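Local atomic coordinates of aminotransferase, class V family protein (Trichomonas vaginalis, PDB entry 5F8V), a protein that probably catalyses the reversible, pyridoxal-phosphate-dependent transamination between O-phospho-L-serine and 2-oxoglutarate, a step of L-serine biosynthesis. Residues Ser105-Ala108 with Phe109-Cys112; Ser179-Phe182 with Leu183-Ile187; Pro306-Pro310 with Asp311-Asn315; Ala320-Lys323 with Phe324-Cys328. All blocks are in the same frame, centred on the assembly; numbering follows the deposited sequence.

All four contacts are local and follow one another along the chain without nesting or crossing. Interaction 1 spans a turn of helix 103-115, within a beta-alpha-beta unit of the large mixed sheet. Interaction 2 closes a beta turn in the loop between strands 174-177 and 193-199 of that sheet, its centre about 21 Å from that of interaction 1. Further on, interaction 3 folds up the loop that leaves strand 304-307, and interaction 4 lies on helix 318-329, which that loop leads into. Only these last two touch, through a salt bridge between R309 and D321 and through packing of F307 on F324, joining strand, loop and helix.

Interaction 1. Residues Ser105-Ala108 with Phe109-Cys112; sequences SKKA and FDEC
K106 points CG away from its own amide nitrogen (chi1 -170°) and runs extended as far as CE; a bend at chi4 (-64°) then turns NZ towards the carboxylate of D110, one helical turn later. D110 meets it by keeping CG beside its backbone N (chi1 -69°), where the side chain leans back along the helix. The resulting salt bridge is short, 2.9 Å from K106 NZ to D110 OD2, and uses the syn lone pair of that oxygen. K107 curls through its outer torsions and brings its own NZ to 3.9 Å from D110 OD2, a long and weaker ionic partner, while its side chain also packs on Y243 of the second subunit. Behind the side chains, D110 N donates to K106 O at 2.9 Å, so this residue pair is joined through both backbone and side chain. On the side of the helix facing the sheet, A108, F109 and C112 pack on Y98 of strand 95-98 within the unit that continues to strand 121-124. With two ammonium groups drawn to one carboxylate oxygen, D110 is probably kept ionised, and K106, the closer of the two lysines, is probably its stronger ionic partner.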
loop_
_atom_site.group_PDB
_atom_site.type_symbol
_atom_site.label_atom_id
_atom_site.label_comp_id
_atom_site.label_asym_id
_atom_site.label_seq_id
_atom_site.Cartn_x
_atom_site.Cartn_y
_atom_site.Cartn_z
ATOM N N SER A 105 16.863 10.452 -6.359
ATOM C CA SER A 105 18.118 9.732 -6.093
ATOM C C SER A 105 18.792 10.250 -4.825
ATOM O O SER A 105 19.288 9.455 -4.021
ATOM C CB SER A 105 19.078 9.830 -7.274
ATOM O OG SER A 105 19.267 11.169 -7.665
ATOM N N LYS A 106 18.766 11.574 -4.635
ATOM C CA LYS A 106 19.289 12.190 -3.408
ATOM C C LYS A 106 18.507 11.715 -2.190
ATOM O O LYS A 106 19.109 11.406 -1.165
ATOM C CB LYS A 106 19.263 13.723 -3.476
ATOM C CG LYS A 106 20.023 14.410 -2.330
ATOM C CD LYS A 106 19.606 15.868 -2.153
ATOM C CE LYS A 106 20.439 16.561 -1.073
ATOM N NZ LYS A 106 20.230 15.971 0.284
ATOM N N LYS A 107 17.178 11.676 -2.295
ATOM C CA LYS A 107 16.347 11.109 -1.220
ATOM C C LYS A 107 16.711 9.654 -0.913
ATOM O O LYS A 107 16.773 9.262 0.249
ATOM C CB LYS A 107 14.844 11.197 -1.538
ATOM C CG LYS A 107 14.186 12.579 -1.457
ATOM C CD LYS A 107 14.592 13.420 -0.252
ATOM C CE LYS A 107 14.172 12.812 1.085
ATOM N NZ LYS A 107 15.174 13.089 2.163
ATOM N N ALA A 108 16.952 8.859 -1.943
ATOM C CA ALA A 108 17.324 7.446 -1.740
ATOM C C ALA A 108 18.678 7.335 -1.031
ATOM O O ALA A 108 18.843 6.558 -0.083
ATOM C CB ALA A 108 17.340 6.710 -3.069
ATOM N N PHE A 109 19.634 8.141 -1.493
ATOM C CA PHE A 109 20.937 8.262 -0.854
ATOM C C PHE A 109 20.804 8.642 0.618
ATOM O O PHE A 109 21.431 8.006 1.472
ATOM C CB PHE A 109 21.802 9.270 -1.620
ATOM C CG PHE A 109 23.038 9.726 -0.886
ATOM C CD1 PHE A 109 23.100 10.999 -0.325
ATOM C CD2 PHE A 109 24.157 8.898 -0.792
ATOM C CE1 PHE A 109 24.251 11.435 0.331
ATOM C CE2 PHE A 109 25.308 9.324 -0.130
ATOM C CZ PHE A 109 25.355 10.596 0.431
ATOM N N ASP A 110 19.978 9.650 0.914
ATOM C CA ASP A 110 19.829 10.150 2.290
ATOM C C ASP A 110 19.217 9.110 3.234
ATOM O O ASP A 110 19.585 9.054 4.413
ATOM C CB ASP A 110 18.977 11.427 2.328
ATOM C CG ASP A 110 19.672 12.639 1.703
ATOM O OD1 ASP A 110 20.916 12.686 1.621
ATOM O OD2 ASP A 110 18.955 13.566 1.291
ATOM N N GLU A 111 18.284 8.299 2.735
ATOM C CA GLU A 111 17.683 7.251 3.561
ATOM C C GLU A 111 18.702 6.162 3.920
ATOM O O GLU A 111 18.763 5.732 5.074
ATOM C CB GLU A 111 16.417 6.680 2.896
ATOM C CG GLU A 111 15.784 5.452 3.556
ATOM C CD GLU A 111 15.261 5.675 4.970
ATOM O OE1 GLU A 111 15.451 6.755 5.568
ATOM O OE2 GLU A 111 14.639 4.740 5.505
ATOM N N CYS A 112 19.506 5.740 2.947
ATOM C CA CYS A 112 20.593 4.786 3.211
ATOM C C CYS A 112 21.627 5.364 4.210
ATOM O O CYS A 112 22.047 4.677 5.140
ATOM C CB CYS A 112 21.278 4.366 1.916
ATOM S SG CYS A 112 22.399 2.952 2.116
#

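Interaction 2. Residues Ser179-Phe182 with Leu183-Ile187; sequences SSNF and LSRPI
A type II beta turn from N181 to S184 reverses the chain in the loop that connects strands 174-177 and 193-199. Its third residue, L183, has a positive phi of 65°, and S184 N closes the turn by donating to N181 O at 3.1 Å. The same carbonyl oxygen receives a second bond, from S184 OG at 2.7 Å. Both donors come from one face of the carbonyl plane; chi1 of 74° sets the serine hydroxyl between its own backbone N and carbonyl carbon, where it folds back towards N181 O. R302 also hydrogen-bonds to this hydroxyl. At the corner of the turn, F182 and L183 lie side by side and point the same way. L183 CG sits over one face of the F182 ring, 4.0 Å from its centroid and 28° off the normal, as a CH-pi contact, with L183 CG 3.6 Å from F182 CD1. The pair is buried against L63 of helix 46-63, and F182 also meets A198. N181 ND2 and R185 NH2 stand 3.4 Å apart; as two donors they do not bond each other, but both reach the carboxylate oxygen OD2 of D155, and R185 NH2 also donates to F164 O. F182 O accepts from N203, next to the cofactor-bearing lysine, K202. A doubly gripped type II turn thus shapes a connection between parallel neighbouring strands of the seven-stranded sheet, the core of the large domain in this class V aminotransferase.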
loop_
_atom_site.group_PDB
_atom_site.type_symbol
_atom_site.label_atom_id
_atom_site.label_comp_id
_atom_site.label_asym_id
_atom_site.label_seq_id
_atom_site.Cartn_x
_atom_site.Cartn_y
_atom_site.Cartn_z
ATOM N N SER A 179 10.555 4.885 -11.202
ATOM C CA SER A 179 9.182 5.213 -10.788
ATOM C C SER A 179 8.452 6.026 -11.854
ATOM O O SER A 179 7.349 5.657 -12.276
ATOM C CB SER A 179 9.180 5.911 -9.433
ATOM O OG SER A 179 9.429 4.964 -8.403
ATOM N N SER A 180 9.103 7.059 -12.368
ATOM C CA SER A 180 8.464 7.974 -13.317
ATOM C C SER A 180 8.665 7.649 -14.803
ATOM O O SER A 180 8.188 8.401 -15.653
ATOM C CB SER A 180 8.928 9.402 -13.026
ATOM O OG SER A 180 10.339 9.481 -13.049
ATOM N N ASN A 181 9.358 6.559 -15.138
ATOM C CA ASN A 181 9.441 6.134 -16.549
ATOM C C ASN A 181 9.235 4.629 -16.811
ATOM O O ASN A 181 9.530 4.137 -17.910
ATOM C CB ASN A 181 10.733 6.675 -17.203
ATOM C CG ASN A 181 11.973 5.845 -16.887
ATOM O OD1 ASN A 181 11.964 4.979 -16.021
ATOM N ND2 ASN A 181 13.057 6.125 -17.598
ATOM N N PHE A 182 8.689 3.918 -15.825
ATOM C CA PHE A 182 8.504 2.470 -15.926
ATOM C C PHE A 182 7.445 2.179 -16.959
ATOM O O PHE A 182 6.357 2.753 -16.896
ATOM C CB PHE A 182 8.063 1.878 -14.584
ATOM C CG PHE A 182 8.160 0.381 -14.511
ATOM C CD1 PHE A 182 7.036 -0.393 -14.226
ATOM C CD2 PHE A 182 9.380 -0.253 -14.688
ATOM C CE1 PHE A 182 7.130 -1.779 -14.142
ATOM C CE2 PHE A 182 9.483 -1.634 -14.605
ATOM C CZ PHE A 182 8.358 -2.398 -14.331
ATOM N N LEU A 183 7.774 1.298 -17.901
ATOM C CA LEU A 183 6.890 0.910 -19.020
ATOM C C LEU A 183 6.597 2.062 -20.002
ATOM O O LEU A 183 5.591 2.042 -20.716
ATOM C CB LEU A 183 5.593 0.256 -18.515
ATOM C CG LEU A 183 5.787 -0.901 -17.526
ATOM C CD1 LEU A 183 4.497 -1.185 -16.783
ATOM C CD2 LEU A 183 6.288 -2.154 -18.246
ATOM N N SER A 184 7.498 3.047 -20.046
ATOM C CA SER A 184 7.449 4.109 -21.044
ATOM C C SER A 184 8.354 3.773 -22.221
ATOM O O SER A 184 8.328 4.476 -23.225
ATOM C CB SER A 184 7.864 5.443 -20.424
ATOM O OG SER A 184 9.259 5.494 -20.192
ATOM N N ARG A 185 9.161 2.713 -22.080
ATOM C CA ARG A 185 10.059 2.244 -23.131
ATOM C C ARG A 185 10.607 0.840 -22.818
ATOM O O ARG A 185 10.512 0.376 -21.676
ATOM C CB ARG A 185 11.225 3.219 -23.308
ATOM C CG ARG A 185 11.980 3.514 -22.028
ATOM C CD ARG A 185 13.124 4.462 -22.311
ATOM N NE ARG A 185 13.945 4.702 -21.130
ATOM C CZ ARG A 185 14.814 5.710 -21.000
ATOM N NH1 ARG A 185 15.011 6.591 -21.985
ATOM N NH2 ARG A 185 15.507 5.834 -19.875
ATOM N N PRO A 186 11.202 0.166 -23.821
ATOM C CA PRO A 186 11.806 -1.139 -23.535
ATOM C C PRO A 186 13.021 -1.043 -22.618
ATOM O O PRO A 186 13.660 0.007 -22.549
ATOM C CB PRO A 186 12.237 -1.646 -24.923
ATOM C CG PRO A 186 11.426 -0.852 -25.893
ATOM C CD PRO A 186 11.306 0.497 -25.252
ATOM N N ILE A 187 13.311 -2.132 -21.918
ATOM C CA ILE A 187 14.506 -2.250 -21.099
ATOM C C ILE A 187 15.378 -3.330 -21.735
ATOM O O ILE A 187 14.891 -4.420 -22.011
ATOM C CB ILE A 187 14.149 -2.614 -19.640
ATOM C CG1 ILE A 187 13.455 -1.424 -18.955
ATOM C CG2 ILE A 187 15.395 -3.010 -18.861
ATOM C CD1 ILE A 187 12.828 -1.752 -17.611
#

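Interaction 3. Residues Pro306-Pro310 with Asp311-Asn315; sequences PFFRP and DGYEN
The rings of F308 and Y313 meet obliquely, their planes 42° apart and their centroids 4.2 Å from each other. F308 presents its CD2-CE2 side over one face of the tyrosine ring, with F308 CE2 3.4 Å from Y313 CE1, while Y313 in turn covers one face of the phenylalanine. The tyrosine hydroxyl is tied to the backbone N of R294. A second flat group, the guanidinium of R309, has G312 CA over one face and N315 O at its edge. That edge contact is the firmer bond: R309 NH2 donates to N315 O at 2.7 Å, with the oxygen near the guanidinium plane and the nitrogen in the carbonyl plane. R309 NH1 makes a salt bridge to D311 OD1 at 2.8 Å, but its N-H angle of 118° makes the hydrogen-bond component weak. A bend at chi3 (-55°) turns the arginine back over the loop, towards D311 and N315. Underneath, G312 N donates to R309 O at 2.8 Å and closes a type I beta turn from R309 to G312, at which F308 CB lies 4.0 Å from G312 CA. The loop continues directly from strand 304-307, which pairs antiparallel with strand 345-348 through F307 and F345, and R309 NE reaches forward to D321 on helix 318-329.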
loop_
_atom_site.group_PDB
_atom_site.type_symbol
_atom_site.label_atom_id
_atom_site.label_comp_id
_atom_site.label_asym_id
_atom_site.label_seq_id
_atom_site.Cartn_x
_atom_site.Cartn_y
_atom_site.Cartn_z
ATOM N N PRO A 306 10.115 20.192 -17.208
ATOM C CA PRO A 306 10.078 21.488 -16.539
ATOM C C PRO A 306 10.392 22.614 -17.515
ATOM O O PRO A 306 11.055 22.403 -18.537
ATOM C CB PRO A 306 11.146 21.385 -15.439
ATOM C CG PRO A 306 11.972 20.197 -15.774
ATOM C CD PRO A 306 11.187 19.319 -16.699
ATOM N N PHE A 307 9.855 23.787 -17.220
ATOM C CA PHE A 307 10.201 25.005 -17.945
ATOM C C PHE A 307 9.838 26.213 -17.097
ATOM O O PHE A 307 9.017 26.127 -16.189
ATOM C CB PHE A 307 9.560 25.057 -19.342
ATOM C CG PHE A 307 8.054 24.977 -19.355
ATOM C CD1 PHE A 307 7.401 23.751 -19.258
ATOM C CD2 PHE A 307 7.284 26.124 -19.535
ATOM C CE1 PHE A 307 6.019 23.674 -19.308
ATOM C CE2 PHE A 307 5.897 26.057 -19.578
ATOM C CZ PHE A 307 5.260 24.832 -19.473
ATOM N N PHE A 308 10.493 27.326 -17.382
ATOM C CA PHE A 308 10.446 28.492 -16.519
ATOM C C PHE A 308 10.259 29.769 -17.305
ATOM O O PHE A 308 10.479 29.817 -18.512
ATOM C CB PHE A 308 11.744 28.584 -15.718
ATOM C CG PHE A 308 11.959 27.433 -14.792
ATOM C CD1 PHE A 308 11.577 27.517 -13.461
ATOM C CD2 PHE A 308 12.555 26.264 -15.247
ATOM C CE1 PHE A 308 11.773 26.446 -12.600
ATOM C CE2 PHE A 308 12.745 25.189 -14.396
ATOM C CZ PHE A 308 12.353 25.280 -13.070
ATOM N N ARG A 309 9.879 30.817 -16.581
ATOM C CA ARG A 309 10.003 32.186 -17.079
ATOM C C ARG A 309 11.477 32.369 -17.457
ATOM O O ARG A 309 12.330 31.675 -16.898
ATOM C CB ARG A 309 9.631 33.200 -15.992
ATOM C CG ARG A 309 8.165 33.216 -15.604
ATOM C CD ARG A 309 7.877 34.098 -14.395
ATOM N NE ARG A 309 8.697 33.722 -13.237
ATOM C CZ ARG A 309 9.823 34.330 -12.844
ATOM N NH1 ARG A 309 10.311 35.395 -13.491
ATOM N NH2 ARG A 309 10.483 33.859 -11.791
ATOM N N PRO A 310 11.788 33.303 -18.378
ATOM C CA PRO A 310 13.164 33.442 -18.896
ATOM C C PRO A 310 14.298 33.473 -17.848
ATOM O O PRO A 310 15.385 32.936 -18.106
ATOM C CB PRO A 310 13.105 34.764 -19.670
ATOM C CG PRO A 310 11.690 34.869 -20.101
ATOM C CD PRO A 310 10.904 34.345 -18.936
ATOM N N ASP A 311 14.030 34.069 -16.685
ATOM C CA ASP A 311 14.993 34.140 -15.575
ATOM C C ASP A 311 14.559 33.311 -14.356
ATOM O O ASP A 311 15.030 33.538 -13.239
ATOM C CB ASP A 311 15.239 35.616 -15.180
ATOM C CG ASP A 311 13.948 36.387 -14.868
ATOM O OD1 ASP A 311 12.931 35.759 -14.486
ATOM O OD2 ASP A 311 13.949 37.634 -15.017
ATOM N N GLY A 312 13.691 32.325 -14.578
ATOM C CA GLY A 312 13.021 31.622 -13.478
ATOM C C GLY A 312 13.844 30.598 -12.712
ATOM O O GLY A 312 13.437 30.174 -11.626
ATOM N N TYR A 313 14.986 30.182 -13.261
ATOM C CA TYR A 313 15.840 29.192 -12.578
ATOM C C TYR A 313 16.452 29.758 -11.296
ATOM O O TYR A 313 16.355 29.143 -10.237
ATOM C CB TYR A 313 16.942 28.658 -13.509
ATOM C CG TYR A 313 16.524 27.473 -14.351
ATOM C CD1 TYR A 313 16.479 26.186 -13.809
ATOM C CD2 TYR A 313 16.190 27.630 -15.693
ATOM C CE1 TYR A 313 16.108 25.086 -14.582
ATOM C CE2 TYR A 313 15.813 26.543 -16.471
ATOM C CZ TYR A 313 15.772 25.273 -15.914
ATOM O OH TYR A 313 15.401 24.212 -16.706
ATOM N N GLU A 314 17.053 30.940 -11.405
ATOM C CA GLU A 314 17.739 31.593 -10.289
ATOM C C GLU A 314 16.967 32.771 -9.654
ATOM O O GLU A 314 17.296 33.171 -8.536
ATOM C CB GLU A 314 19.132 32.040 -10.753
ATOM C CG GLU A 314 20.017 30.865 -11.174
ATOM C CD GLU A 314 21.275 31.283 -11.913
ATOM O OE1 GLU A 314 22.029 32.127 -11.383
ATOM O OE2 GLU A 314 21.520 30.749 -13.023
ATOM N N ASN A 315 15.956 33.311 -10.347
ATOM C CA ASN A 315 15.138 34.431 -9.833
ATOM C C ASN A 315 13.676 34.023 -9.646
ATOM O O ASN A 315 12.880 34.120 -10.573
ATOM C CB ASN A 315 15.230 35.644 -10.772
ATOM C CG ASN A 315 16.660 36.075 -11.036
ATOM O OD1 ASN A 315 17.226 35.781 -12.095
ATOM N ND2 ASN A 315 17.259 36.763 -10.071
#

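Interaction 4. Residues Ala320-Lys323 with Phe324-Cys328; sequences ADAK and FVNFC
Regular alpha-helical backbone carries the chain through helix 318-329, with V325 N donating to D321 O at 3.1 Å, almost along the C=O axis, and F327 N to K323 O at 3.0 Å. On this frame the carbonyl of A322 has two donors from one residue. N326 N bonds A322 O at 2.9 Å as the ordinary i to i+4 link, and the side-chain amide of N326 adds a bond from ND2 to A322 O at 2.7 Å. The two arrive from opposite faces of the carbonyl plane, with ND2 lying above that plane, away from the lone-pair directions. N326 can reach back because CG lies beside its backbone N (chi1 -79°), so that the side chain follows the helix towards its start. V325 puts its CG2 branch against the preceding turn, 3.4 Å from D321 O. F324 and F327 instead swing CG away from their own amide nitrogens and carry their rings off the helix surface: F324 meets F345 and W368 edge-to-face, and F327 meets W368 in the same manner. D321 binds the backbone N of G344, so the helix is fastened to the region of strand 345-348 by polar as well as aromatic contacts. On the amide side, the apolar neighbour of N326 ND2 is the methyl CB of A322, 4.0 Å away.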
loop_
_atom_site.group_PDB
_atom_site.type_symbol
_atom_site.label_atom_id
_atom_site.label_comp_id
_atom_site.label_asym_id
_atom_site.label_seq_id
_atom_site.Cartn_x
_atom_site.Cartn_y
_atom_site.Cartn_z
ATOM N N ALA A 320 4.384 35.868 -10.638
ATOM C CA ALA A 320 4.556 35.814 -12.098
ATOM C C ALA A 320 4.297 34.410 -12.655
ATOM O O ALA A 320 3.682 34.266 -13.716
ATOM C CB ALA A 320 5.943 36.293 -12.500
ATOM N N ASP A 321 4.775 33.386 -11.942
ATOM C CA ASP A 321 4.445 31.989 -12.251
ATOM C C ASP A 321 2.925 31.772 -12.227
ATOM O O ASP A 321 2.364 31.169 -13.144
ATOM C CB ASP A 321 5.064 31.027 -11.223
ATOM C CG ASP A 321 6.584 30.906 -11.327
ATOM O OD1 ASP A 321 7.237 31.525 -12.196
ATOM O OD2 ASP A 321 7.131 30.155 -10.494
ATOM N N ALA A 322 2.272 32.266 -11.172
ATOM C CA ALA A 322 0.830 32.091 -10.986
ATOM C C ALA A 322 -0.015 32.589 -12.163
ATOM O O ALA A 322 -1.075 32.031 -12.422
ATOM C CB ALA A 322 0.364 32.749 -9.689
ATOM N N LYS A 323 0.454 33.619 -12.866
ATOM C CA LYS A 323 -0.270 34.165 -14.025
ATOM C C LYS A 323 -0.397 33.158 -15.175
ATOM O O LYS A 323 -1.495 32.957 -15.688
ATOM C CB LYS A 323 0.379 35.451 -14.542
ATOM C CG LYS A 323 0.108 36.693 -13.709
ATOM C CD LYS A 323 0.899 37.873 -14.260
ATOM C CE LYS A 323 0.402 39.198 -13.707
ATOM N NZ LYS A 323 0.538 39.264 -12.225
ATOM N N PHE A 324 0.715 32.536 -15.579
ATOM C CA PHE A 324 0.667 31.497 -16.628
ATOM C C PHE A 324 -0.009 30.210 -16.147
ATOM O O PHE A 324 -0.698 29.550 -16.924
ATOM C CB PHE A 324 2.056 31.184 -17.204
ATOM C CG PHE A 324 2.038 30.131 -18.289
ATOM C CD1 PHE A 324 2.541 28.851 -18.054
ATOM C CD2 PHE A 324 1.482 30.407 -19.536
ATOM C CE1 PHE A 324 2.513 27.879 -19.052
ATOM C CE2 PHE A 324 1.441 29.440 -20.530
ATOM C CZ PHE A 324 1.962 28.177 -20.291
ATOM N N VAL A 325 0.196 29.845 -14.884
ATOM C CA VAL A 325 -0.442 28.650 -14.314
ATOM C C VAL A 325 -1.960 28.788 -14.363
ATOM O O VAL A 325 -2.672 27.859 -14.770
ATOM C CB VAL A 325 0.030 28.377 -12.861
ATOM C CG1 VAL A 325 -0.847 27.348 -12.160
ATOM C CG2 VAL A 325 1.478 27.901 -12.859
ATOM N N ASN A 326 -2.445 29.943 -13.924
ATOM C CA ASN A 326 -3.879 30.229 -13.955
ATOM C C ASN A 326 -4.422 30.385 -15.359
ATOM O O ASN A 326 -5.551 29.982 -15.621
ATOM C CB ASN A 326 -4.199 31.440 -13.079
ATOM C CG ASN A 326 -4.252 31.063 -11.620
ATOM O OD1 ASN A 326 -5.194 30.386 -11.188
ATOM N ND2 ASN A 326 -3.239 31.446 -10.860
ATOM N N PHE A 327 -3.607 30.940 -16.254
ATOM C CA PHE A 327 -3.898 30.971 -17.688
ATOM C C PHE A 327 -4.160 29.558 -18.223
ATOM O O PHE A 327 -5.105 29.343 -18.993
ATOM C CB PHE A 327 -2.731 31.616 -18.436
ATOM C CG PHE A 327 -2.977 31.845 -19.895
ATOM C CD1 PHE A 327 -2.447 30.979 -20.852
ATOM C CD2 PHE A 327 -3.714 32.950 -20.325
ATOM C CE1 PHE A 327 -2.657 31.203 -22.205
ATOM C CE2 PHE A 327 -3.922 33.178 -21.678
ATOM C CZ PHE A 327 -3.400 32.301 -22.618
ATOM N N CYS A 328 -3.321 28.610 -17.801
ATOM C CA CYS A 328 -3.491 27.197 -18.144
ATOM C C CYS A 328 -4.681 26.561 -17.427
ATOM O O CYS A 328 -5.489 25.901 -18.078
ATOM C CB CYS A 328 -2.218 26.405 -17.848
ATOM S SG CYS A 328 -0.834 26.888 -18.885
#